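Local coordinates for protein YohF (Salmonella typhimurium, PDB 6WON) that probably acts as a nicotinamide-dependent oxidoreductase of the short-chain dehydrogenase/reductase family, perhaps on acetoin, at residues K167-A170 and L171-E175; C120-I123 and A124-M128; T94-F98 and I99-F103. All coordinates share one frame; numbering follows the deposited sequence.

In the fold
From the N terminus, interaction 3 comes first. It closes a turn at 97-101 in the loop between strand 85-88 and helix 103-131. Interaction 2 follows on that helix, at 120-128. Interaction 1 comes last, at 167-175, in the C-terminal part of helix 153-173, ahead of strand 178-185. Each contact is local, and they lie in series, neither nested nor crossed. Interactions 1 and 2 touch where Met-169 and Leu-173 pack on Ala-121 and Ala-125, joining two helices of the Rossmann-type fold. Interaction 3 is about 18 Å from interaction 2 at the nearest atoms. It belongs to the same subunit interface: its loop in a second subunit meets both helices.

Interaction 1: K167-A170 and L171-E175; sequences KSMA and LELIE
Met-169 and Leu-173 stand side by side, one helical turn apart, and their ends meet at 4.1 Å between Met-169 CE and Leu-173 CD1. This is the C-terminal part of helix 153-173, and three of its carbonyls are taken by amides four residues on. Lys-167 O receives Leu-171 N at 3.2 Å. Ser-168 O receives Glu-172 N at 2.9 Å. Met-169 O receives Leu-173 N at 2.8 Å. The same oxygen is covered by Leu-173 CG at 3.3 Å, because CG lies beside its own backbone N (chi1 -57°). Ile-174 CB covers Ala-170 O at 3.4 Å.

Lys-167 and Glu-172 find partners in a second subunit. Lys-167 NZ is hydrogen-bonded to His-146 O and His-160 NE2 there, and the Glu-172 carboxylate to the backbone N of Phe-98. Met-169 and Leu-173 pack on strand 178-185 and helix 103-131 of their own chain. The chemistry is thus mixed. The carbonyls of Lys-167, Ser-168 and Met-169 are satisfied within the helix, apolar groups of this turn also meet two other subunits, and the polar ends of Lys-167 and Glu-172 bond across the subunit interface.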
ATOM      1  N   LYS B 167      -2.143 -10.175  -9.292  1.00 20.86           N
ATOM      2  CA  LYS B 167      -2.676 -10.761  -8.062  1.00 20.04           C
ATOM      3  C   LYS B 167      -3.731 -11.815  -8.370  1.00 24.08           C
ATOM      4  O   LYS B 167      -3.785 -12.864  -7.713  1.00 25.95           O
ATOM      5  CB  LYS B 167      -3.285  -9.675  -7.167  1.00 21.08           C
ATOM      6  CG  LYS B 167      -2.328  -8.562  -6.735  1.00 24.59           C
ATOM      7  CD  LYS B 167      -3.084  -7.397  -6.100  1.00 25.95           C
ATOM      8  CE  LYS B 167      -2.147  -6.205  -5.841  1.00 25.02           C
ATOM      9  NZ  LYS B 167      -2.888  -5.062  -5.229  1.00 25.19           N
ATOM     10  N   SER B 168      -4.587 -11.544  -9.355  1.00 21.13           N
ATOM     11  CA  SER B 168      -5.624 -12.503  -9.725  1.00 25.97           C
ATOM     12  C   SER B 168      -5.014 -13.792 -10.263  1.00 23.57           C
ATOM     13  O   SER B 168      -5.378 -14.888  -9.832  1.00 24.57           O
ATOM     14  CB  SER B 168      -6.552 -11.878 -10.758  1.00 21.84           C
ATOM     15  OG  SER B 168      -7.419 -10.971 -10.106  1.00 28.24           O
ATOM     16  N   MET B 169      -4.070 -13.671 -11.198  1.00 23.11           N
ATOM     17  CA  MET B 169      -3.433 -14.848 -11.777  1.00 22.93           C
ATOM     18  C   MET B 169      -2.732 -15.665 -10.703  1.00 25.49           C
ATOM     19  O   MET B 169      -2.803 -16.895 -10.700  1.00 22.69           O
ATOM     20  CB  MET B 169      -2.429 -14.421 -12.853  1.00 22.55           C
ATOM     21  CG  MET B 169      -3.025 -13.729 -14.048  1.00 22.50           C
ATOM     22  SD  MET B 169      -1.746 -13.151 -15.192  1.00 24.01           S
ATOM     23  CE  MET B 169      -0.720 -14.626 -15.334  1.00 25.39           C
ATOM     24  N   ALA B 170      -2.039 -14.989  -9.788  1.00 28.47           N
ATOM     25  CA  ALA B 170      -1.342 -15.687  -8.715  1.00 27.12           C
ATOM     26  C   ALA B 170      -2.302 -16.552  -7.913  1.00 25.81           C
ATOM     27  O   ALA B 170      -2.011 -17.718  -7.619  1.00 24.91           O
ATOM     28  CB  ALA B 170      -0.648 -14.671  -7.813  1.00 24.66           C
ATOM     29  N   LEU B 171      -3.466 -16.006  -7.579  1.00 25.01           N
ATOM     30  CA  LEU B 171      -4.443 -16.767  -6.811  1.00 30.54           C
ATOM     31  C   LEU B 171      -5.044 -17.899  -7.636  1.00 28.54           C
ATOM     32  O   LEU B 171      -5.198 -19.019  -7.134  1.00 28.56           O
ATOM     33  CB  LEU B 171      -5.534 -15.827  -6.303  1.00 31.63           C
ATOM     34  CG  LEU B 171      -6.087 -16.070  -4.906  1.00 39.21           C
ATOM     35  CD1 LEU B 171      -4.972 -16.153  -3.873  1.00 40.00           C
ATOM     36  CD2 LEU B 171      -7.074 -14.948  -4.567  1.00 40.87           C
ATOM     37  N   GLU B 172      -5.394 -17.627  -8.905  1.00 27.91           N
ATOM     38  CA  GLU B 172      -6.095 -18.620  -9.721  1.00 30.21           C
ATOM     39  C   GLU B 172      -5.184 -19.709 -10.276  1.00 32.20           C
ATOM     40  O   GLU B 172      -5.676 -20.796 -10.600  1.00 34.00           O
ATOM     41  CB  GLU B 172      -6.835 -17.952 -10.893  1.00 30.88           C
ATOM     42  CG  GLU B 172      -8.222 -17.434 -10.524  1.00 34.80           C
ATOM     43  CD  GLU B 172      -9.078 -16.991 -11.721  1.00 33.31           C
ATOM     44  OE1 GLU B 172      -9.389 -17.807 -12.619  1.00 32.75           O
ATOM     45  OE2 GLU B 172      -9.450 -15.808 -11.745  1.00 33.68           O
ATOM     46  N   LEU B 173      -3.883 -19.457 -10.412  1.00 30.19           N
ATOM     47  CA  LEU B 173      -2.985 -20.447 -10.986  1.00 30.47           C
ATOM     48  C   LEU B 173      -2.145 -21.176  -9.943  1.00 28.44           C
ATOM     49  O   LEU B 173      -1.372 -22.059 -10.312  1.00 28.71           O
ATOM     50  CB  LEU B 173      -2.070 -19.786 -12.026  1.00 30.96           C
ATOM     51  CG  LEU B 173      -2.797 -19.075 -13.173  1.00 29.26           C
ATOM     52  CD1 LEU B 173      -1.817 -18.325 -14.060  1.00 26.72           C
ATOM     53  CD2 LEU B 173      -3.616 -20.072 -13.995  1.00 27.27           C
ATOM     54  N   ILE B 174      -2.293 -20.851  -8.656  1.00 29.44           N
ATOM     55  CA  ILE B 174      -1.441 -21.471  -7.643  1.00 29.95           C
ATOM     56  C   ILE B 174      -1.651 -22.980  -7.605  1.00 29.61           C
ATOM     57  O   ILE B 174      -0.698 -23.738  -7.390  1.00 31.31           O
ATOM     58  CB  ILE B 174      -1.664 -20.808  -6.261  1.00 33.42           C
ATOM     59  CG1 ILE B 174      -0.543 -21.195  -5.286  1.00 36.16           C
ATOM     60  CG2 ILE B 174      -3.016 -21.165  -5.656  1.00 30.36           C
ATOM     61  CD1 ILE B 174       0.839 -20.819  -5.768  1.00 38.12           C
ATOM     62  N   GLU B 175      -2.873 -23.453  -7.869  1.00 30.15           N
ATOM     63  CA  GLU B 175      -3.125 -24.886  -7.808  1.00 33.81           C
ATOM     64  C   GLU B 175      -2.334 -25.654  -8.862  1.00 34.10           C
ATOM     65  O   GLU B 175      -2.098 -26.852  -8.687  1.00 36.53           O
ATOM     66  CB  GLU B 175      -4.621 -25.171  -7.961  1.00 37.92           C
ATOM     67  CG  GLU B 175      -5.147 -25.007  -9.385  1.00 43.65           C
ATOM     68  CD  GLU B 175      -6.508 -25.666  -9.606  1.00 50.29           C
ATOM     69  OE1 GLU B 175      -7.527 -24.947  -9.590  1.00 50.30           O
ATOM     70  OE2 GLU B 175      -6.556 -26.905  -9.806  1.00 54.54           O
TER

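Interaction 2: C120-I123 and A124-M128; sequences CAQI and AARHM
Ala-124 meets Cys-120 first: its N donates to Cys-120 O at 3.0 Å. Its CB methyl packs on Leu-86 of strand 85-88. Ala-125 N donates to Ala-121 O at 2.8 Å, and its CB sits 3.2 Å from that oxygen. Arg-126 N donates to Gln-122 O at 2.9 Å. The Arg-126 side chain then runs back alongside Gln-122, extended from CG to NE. One face of its guanidinium lies over Gln-122 CB, 4.0 Å from the plane. The amide and guanidinium planes are 45° apart. Arg-126 NH2 and Gln-122 NE2 come within 3.5 Å, but they are bonded outward, to Ile-99 O and Phe-98 O of a second subunit.

His-127 N makes a weak bond to Ile-123 O. The ring brings its CD2 edge to the same oxygen, nearly in plane, at 3.2 Å. Its NE2 is hydrogen-bonded to Glu-74 OE1, which ties the ring to helix 71-80. Ala-124 thus packs inward, while Ala-121 and Ala-125 meet both helix 153-173 and the second subunit. Beside them, Gln-122 and Arg-126 present paired N-H donors to backbone carbonyls of that subunit.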
ATOM      1  N   CYS B 120      -1.183 -13.047 -23.781  1.00 23.99           N
ATOM      2  CA  CYS B 120       0.032 -13.851 -23.723  1.00 26.18           C
ATOM      3  C   CYS B 120       0.042 -14.723 -22.473  1.00 25.79           C
ATOM      4  O   CYS B 120       0.386 -15.909 -22.535  1.00 24.85           O
ATOM      5  CB  CYS B 120       1.259 -12.934 -23.764  1.00 25.51           C
ATOM      6  SG  CYS B 120       1.440 -11.983 -25.331  1.00 29.51           S
ATOM      7  N   ALA B 121      -0.367 -14.158 -21.335  1.00 23.09           N
ATOM      8  CA  ALA B 121      -0.399 -14.922 -20.094  1.00 23.61           C
ATOM      9  C   ALA B 121      -1.337 -16.125 -20.191  1.00 24.28           C
ATOM     10  O   ALA B 121      -0.998 -17.223 -19.727  1.00 23.88           O
ATOM     11  CB  ALA B 121      -0.807 -14.012 -18.936  1.00 21.25           C
ATOM     12  N   GLN B 122      -2.519 -15.940 -20.788  1.00 23.92           N
ATOM     13  CA  GLN B 122      -3.461 -17.048 -20.951  1.00 26.56           C
ATOM     14  C   GLN B 122      -2.824 -18.183 -21.733  1.00 29.06           C
ATOM     15  O   GLN B 122      -2.881 -19.354 -21.334  1.00 28.59           O
ATOM     16  CB  GLN B 122      -4.715 -16.574 -21.688  1.00 26.57           C
ATOM     17  CG  GLN B 122      -5.776 -15.907 -20.857  1.00 28.22           C
ATOM     18  CD  GLN B 122      -7.027 -15.625 -21.683  1.00 29.61           C
ATOM     19  OE1 GLN B 122      -6.942 -15.068 -22.781  1.00 28.50           O
ATOM     20  NE2 GLN B 122      -8.188 -16.024 -21.169  1.00 25.78           N
ATOM     21  N   ILE B 123      -2.218 -17.843 -22.868  1.00 30.33           N
ATOM     22  CA  ILE B 123      -1.646 -18.857 -23.743  1.00 29.61           C
ATOM     23  C   ILE B 123      -0.545 -19.618 -23.025  1.00 28.65           C
ATOM     24  O   ILE B 123      -0.495 -20.851 -23.067  1.00 31.89           O
ATOM     25  CB  ILE B 123      -1.141 -18.205 -25.041  1.00 28.77           C
ATOM     26  CG1 ILE B 123      -2.342 -17.750 -25.878  1.00 25.94           C
ATOM     27  CG2 ILE B 123      -0.233 -19.169 -25.804  1.00 30.56           C
ATOM     28  CD1 ILE B 123      -1.979 -16.793 -26.988  1.00 26.37           C
ATOM     29  N   ALA B 124       0.349 -18.896 -22.338  1.00 25.18           N
ATOM     30  CA  ALA B 124       1.436 -19.573 -21.643  1.00 27.27           C
ATOM     31  C   ALA B 124       0.901 -20.430 -20.502  1.00 27.43           C
ATOM     32  O   ALA B 124       1.364 -21.561 -20.296  1.00 26.38           O
ATOM     33  CB  ALA B 124       2.462 -18.555 -21.124  1.00 25.85           C
ATOM     34  N   ALA B 125      -0.091 -19.918 -19.769  1.00 26.55           N
ATOM     35  CA  ALA B 125      -0.629 -20.651 -18.626  1.00 25.69           C
ATOM     36  C   ALA B 125      -1.329 -21.935 -19.071  1.00 28.58           C
ATOM     37  O   ALA B 125      -1.218 -22.974 -18.401  1.00 29.59           O
ATOM     38  CB  ALA B 125      -1.582 -19.751 -17.841  1.00 23.31           C
ATOM     39  N   ARG B 126      -2.028 -21.895 -20.209  1.00 28.59           N
ATOM     40  CA  ARG B 126      -2.638 -23.114 -20.743  1.00 29.49           C
ATOM     41  C   ARG B 126      -1.593 -24.195 -20.990  1.00 29.06           C
ATOM     42  O   ARG B 126      -1.832 -25.376 -20.710  1.00 29.66           O
ATOM     43  CB  ARG B 126      -3.398 -22.812 -22.040  1.00 30.13           C
ATOM     44  CG  ARG B 126      -4.792 -22.238 -21.837  1.00 31.89           C
ATOM     45  CD  ARG B 126      -5.290 -21.523 -23.099  1.00 35.34           C
ATOM     46  NE  ARG B 126      -6.411 -20.619 -22.823  1.00 38.09           N
ATOM     47  CZ  ARG B 126      -6.757 -19.581 -23.587  1.00 43.80           C
ATOM     48  NH1 ARG B 126      -6.071 -19.284 -24.691  1.00 43.63           N
ATOM     49  NH2 ARG B 126      -7.794 -18.825 -23.241  1.00 46.36           N
ATOM     50  N   HIS B 127      -0.429 -23.817 -21.522  1.00 27.07           N
ATOM     51  CA  HIS B 127       0.607 -24.817 -21.764  1.00 29.13           C
ATOM     52  C   HIS B 127       1.200 -25.314 -20.454  1.00 27.94           C
ATOM     53  O   HIS B 127       1.489 -26.507 -20.311  1.00 26.51           O
ATOM     54  CB  HIS B 127       1.699 -24.252 -22.668  1.00 25.80           C
ATOM     55  CG  HIS B 127       1.315 -24.212 -24.114  1.00 27.95           C
ATOM     56  ND1 HIS B 127       1.626 -25.230 -24.995  1.00 28.18           N
ATOM     57  CD2 HIS B 127       0.622 -23.292 -24.829  1.00 28.77           C
ATOM     58  CE1 HIS B 127       1.146 -24.936 -26.191  1.00 29.16           C
ATOM     59  NE2 HIS B 127       0.539 -23.762 -26.121  1.00 30.19           N
ATOM     60  N   MET B 128       1.393 -24.409 -19.491  1.00 26.98           N
ATOM     61  CA  MET B 128       1.963 -24.801 -18.206  1.00 27.42           C
ATOM     62  C   MET B 128       1.060 -25.787 -17.483  1.00 28.42           C
ATOM     63  O   MET B 128       1.539 -26.739 -16.855  1.00 27.60           O
ATOM     64  CB  MET B 128       2.189 -23.566 -17.331  1.00 28.03           C
ATOM     65  CG  MET B 128       3.307 -22.655 -17.821  1.00 27.91           C
ATOM     66  SD  MET B 128       3.259 -21.109 -16.921  1.00 25.12           S
ATOM     67  CE  MET B 128       4.654 -20.241 -17.663  1.00 22.54           C
TER

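Interaction 3: T94-F98 and I99-F103; sequences TKSAF and IDMPF
Ala-97 and Asp-100 close the first of two overlapping type I beta turns, in the loop that leads from strand 85-88 of the Rossmann-type fold to helix 103-131. Asp-100 N donates to Ala-97 O at 3.3 Å. The donor stands well above the carbonyl plane, and the C=O...N angle is only 121°. The second turn is closed by a weak bond of 3.4 Å from Met-101 N to Phe-98 O. Pro-102 follows at the N-cap position of the helix.

The Met-101 side chain lies against Ser-96 and Ala-97. Its CB is 3.6 Å from Ala-97 O and also borders Ser-96. CG is anti to the backbone N (chi1 -173°), which sets CG beside Ser-96; there CG comes within 4.0 Å of Ser-96 CB. SD continues the extended course. At the tip the chain doubles back, with CE eclipsing CB (chi3 -1°), an unusual and probably strained rotation. CE then lies 4.2 Å from Phe-98 CA. Beyond the turn, Met-101 packs on Ser-153 and Ala-154 of helix 153-173, on Trp-106, and on Phe-118 of a second subunit. Its backbone O is hydrogen-bonded to Gln-122 NE2 of that subunit.

On the outer side of the bend, the Phe-98 ring meets Ile-99 N obliquely, and its CE2 reaches Ile-99 CD1 at 4.3 Å. Both side chains leave the turn to pack at the subunit interface, while the Phe-98 ring also touches Ser-153 of its own chain. Two backbone bonds, one of them weak, close the turns.

Ser-96 OG is hydrogen-bonded to Gln-105 OE1 and lies 3.6 Å from Met-101 CG.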
ATOM      1  N   THR B  94       3.775   6.052 -22.949  1.00 46.39           N
ATOM      2  CA  THR B  94       3.104   7.101 -23.723  1.00 42.83           C
ATOM      3  C   THR B  94       2.508   8.161 -22.809  1.00 37.58           C
ATOM      4  O   THR B  94       1.970   7.850 -21.739  1.00 38.79           O
ATOM      5  CB  THR B  94       1.996   6.528 -24.654  1.00 45.87           C
ATOM      6  OG1 THR B  94       2.571   5.558 -25.536  1.00 53.37           O
ATOM      7  CG2 THR B  94       1.417   7.617 -25.538  1.00 42.62           C
ATOM      8  N   LYS B  95       2.625   9.417 -23.235  1.00 36.77           N
ATOM      9  CA  LYS B  95       2.170  10.567 -22.472  1.00 38.84           C
ATOM     10  C   LYS B  95       1.073  11.293 -23.232  1.00 40.05           C
ATOM     11  O   LYS B  95       1.083  11.348 -24.464  1.00 38.25           O
ATOM     12  CB  LYS B  95       3.320  11.545 -22.165  1.00 39.91           C
ATOM     13  CG  LYS B  95       4.153  11.107 -20.981  1.00 42.66           C
ATOM     14  CD  LYS B  95       5.125  12.171 -20.512  1.00 46.13           C
ATOM     15  CE  LYS B  95       5.990  11.626 -19.377  1.00 47.14           C
ATOM     16  NZ  LYS B  95       7.006  12.608 -18.902  1.00 48.00           N
ATOM     17  N   SER B  96       0.142  11.866 -22.466  1.00 37.72           N
ATOM     18  CA  SER B  96      -1.042  12.535 -22.989  1.00 35.83           C
ATOM     19  C   SER B  96      -1.823  13.150 -21.833  1.00 32.83           C
ATOM     20  O   SER B  96      -2.188  12.439 -20.891  1.00 31.06           O
ATOM     21  CB  SER B  96      -1.916  11.536 -23.753  1.00 37.67           C
ATOM     22  OG  SER B  96      -2.741  12.184 -24.703  1.00 38.40           O
ATOM     23  N   ALA B  97      -2.080  14.454 -21.882  1.00 30.03           N
ATOM     24  CA  ALA B  97      -2.803  15.101 -20.792  1.00 33.52           C
ATOM     25  C   ALA B  97      -4.194  14.489 -20.647  1.00 30.08           C
ATOM     26  O   ALA B  97      -4.882  14.240 -21.640  1.00 30.33           O
ATOM     27  CB  ALA B  97      -2.906  16.608 -21.040  1.00 35.01           C
ATOM     28  N   PHE B  98      -4.595  14.222 -19.402  1.00 26.97           N
ATOM     29  CA  PHE B  98      -5.853  13.519 -19.152  1.00 24.74           C
ATOM     30  C   PHE B  98      -7.041  14.235 -19.784  1.00 28.66           C
ATOM     31  O   PHE B  98      -7.899  13.601 -20.411  1.00 29.13           O
ATOM     32  CB  PHE B  98      -6.100  13.366 -17.651  1.00 22.63           C
ATOM     33  CG  PHE B  98      -7.557  13.178 -17.307  1.00 24.15           C
ATOM     34  CD1 PHE B  98      -8.161  11.942 -17.470  1.00 24.51           C
ATOM     35  CD2 PHE B  98      -8.332  14.247 -16.857  1.00 22.92           C
ATOM     36  CE1 PHE B  98      -9.495  11.763 -17.180  1.00 24.87           C
ATOM     37  CE2 PHE B  98      -9.669  14.072 -16.555  1.00 25.76           C
ATOM     38  CZ  PHE B  98     -10.256  12.831 -16.709  1.00 24.46           C
ATOM     39  N   ILE B  99      -7.116  15.557 -19.611  1.00 27.29           N
ATOM     40  CA  ILE B  99      -8.323  16.298 -19.974  1.00 28.90           C
ATOM     41  C   ILE B  99      -8.622  16.194 -21.465  1.00 32.65           C
ATOM     42  O   ILE B  99      -9.784  16.306 -21.877  1.00 32.81           O
ATOM     43  CB  ILE B  99      -8.202  17.771 -19.525  1.00 27.40           C
ATOM     44  CG1 ILE B  99      -9.578  18.442 -19.531  1.00 27.12           C
ATOM     45  CG2 ILE B  99      -7.194  18.546 -20.393  1.00 26.96           C
ATOM     46  CD1 ILE B  99     -10.594  17.749 -18.608  1.00 24.04           C
ATOM     47  N   ASP B 100      -7.595  15.953 -22.292  1.00 32.81           N
ATOM     48  CA  ASP B 100      -7.702  16.020 -23.743  1.00 32.85           C
ATOM     49  C   ASP B 100      -7.477  14.691 -24.448  1.00 30.02           C
ATOM     50  O   ASP B 100      -7.647  14.626 -25.673  1.00 29.28           O
ATOM     51  CB  ASP B 100      -6.681  17.020 -24.306  1.00 41.51           C
ATOM     52  CG  ASP B 100      -7.141  18.442 -24.180  1.00 53.09           C
ATOM     53  OD1 ASP B 100      -8.372  18.648 -24.043  1.00 57.81           O
ATOM     54  OD2 ASP B 100      -6.280  19.351 -24.220  1.00 56.60           O
ATOM     55  N   MET B 101      -7.079  13.654 -23.736  1.00 26.49           N
ATOM     56  CA  MET B 101      -6.660  12.414 -24.362  1.00 26.65           C
ATOM     57  C   MET B 101      -7.772  11.831 -25.234  1.00 27.91           C
ATOM     58  O   MET B 101      -8.873  11.580 -24.727  1.00 26.99           O
ATOM     59  CB  MET B 101      -6.255  11.407 -23.288  1.00 26.26           C
ATOM     60  CG  MET B 101      -5.638  10.147 -23.864  1.00 25.02           C
ATOM     61  SD  MET B 101      -5.142   8.945 -22.619  1.00 27.87           S
ATOM     62  CE  MET B 101      -5.572   9.796 -21.100  1.00 27.32           C
ATOM     63  N   PRO B 102      -7.532  11.600 -26.528  1.00 28.72           N
ATOM     64  CA  PRO B 102      -8.532  10.905 -27.360  1.00 27.02           C
ATOM     65  C   PRO B 102      -8.815   9.497 -26.841  1.00 25.28           C
ATOM     66  O   PRO B 102      -7.927   8.806 -26.335  1.00 20.87           O
ATOM     67  CB  PRO B 102      -7.875  10.852 -28.747  1.00 29.68           C
ATOM     68  CG  PRO B 102      -6.807  11.882 -28.735  1.00 34.04           C
ATOM     69  CD  PRO B 102      -6.353  12.034 -27.293  1.00 31.35           C
ATOM     70  N   PHE B 103     -10.071   9.066 -26.985  1.00 23.30           N
ATOM     71  CA  PHE B 103     -10.410   7.695 -26.617  1.00 23.44           C
ATOM     72  C   PHE B 103      -9.534   6.677 -27.349  1.00 26.77           C
ATOM     73  O   PHE B 103      -9.148   5.651 -26.770  1.00 27.35           O
ATOM     74  CB  PHE B 103     -11.884   7.429 -26.888  1.00 22.71           C
ATOM     75  CG  PHE B 103     -12.375   6.111 -26.341  1.00 26.36           C
ATOM     76  CD1 PHE B 103     -12.291   5.835 -24.983  1.00 25.78           C
ATOM     77  CD2 PHE B 103     -12.939   5.161 -27.184  1.00 26.54           C
ATOM     78  CE1 PHE B 103     -12.757   4.632 -24.468  1.00 27.26           C
ATOM     79  CE2 PHE B 103     -13.407   3.953 -26.681  1.00 28.09           C
ATOM     80  CZ  PHE B 103     -13.307   3.682 -25.319  1.00 27.77           C
TER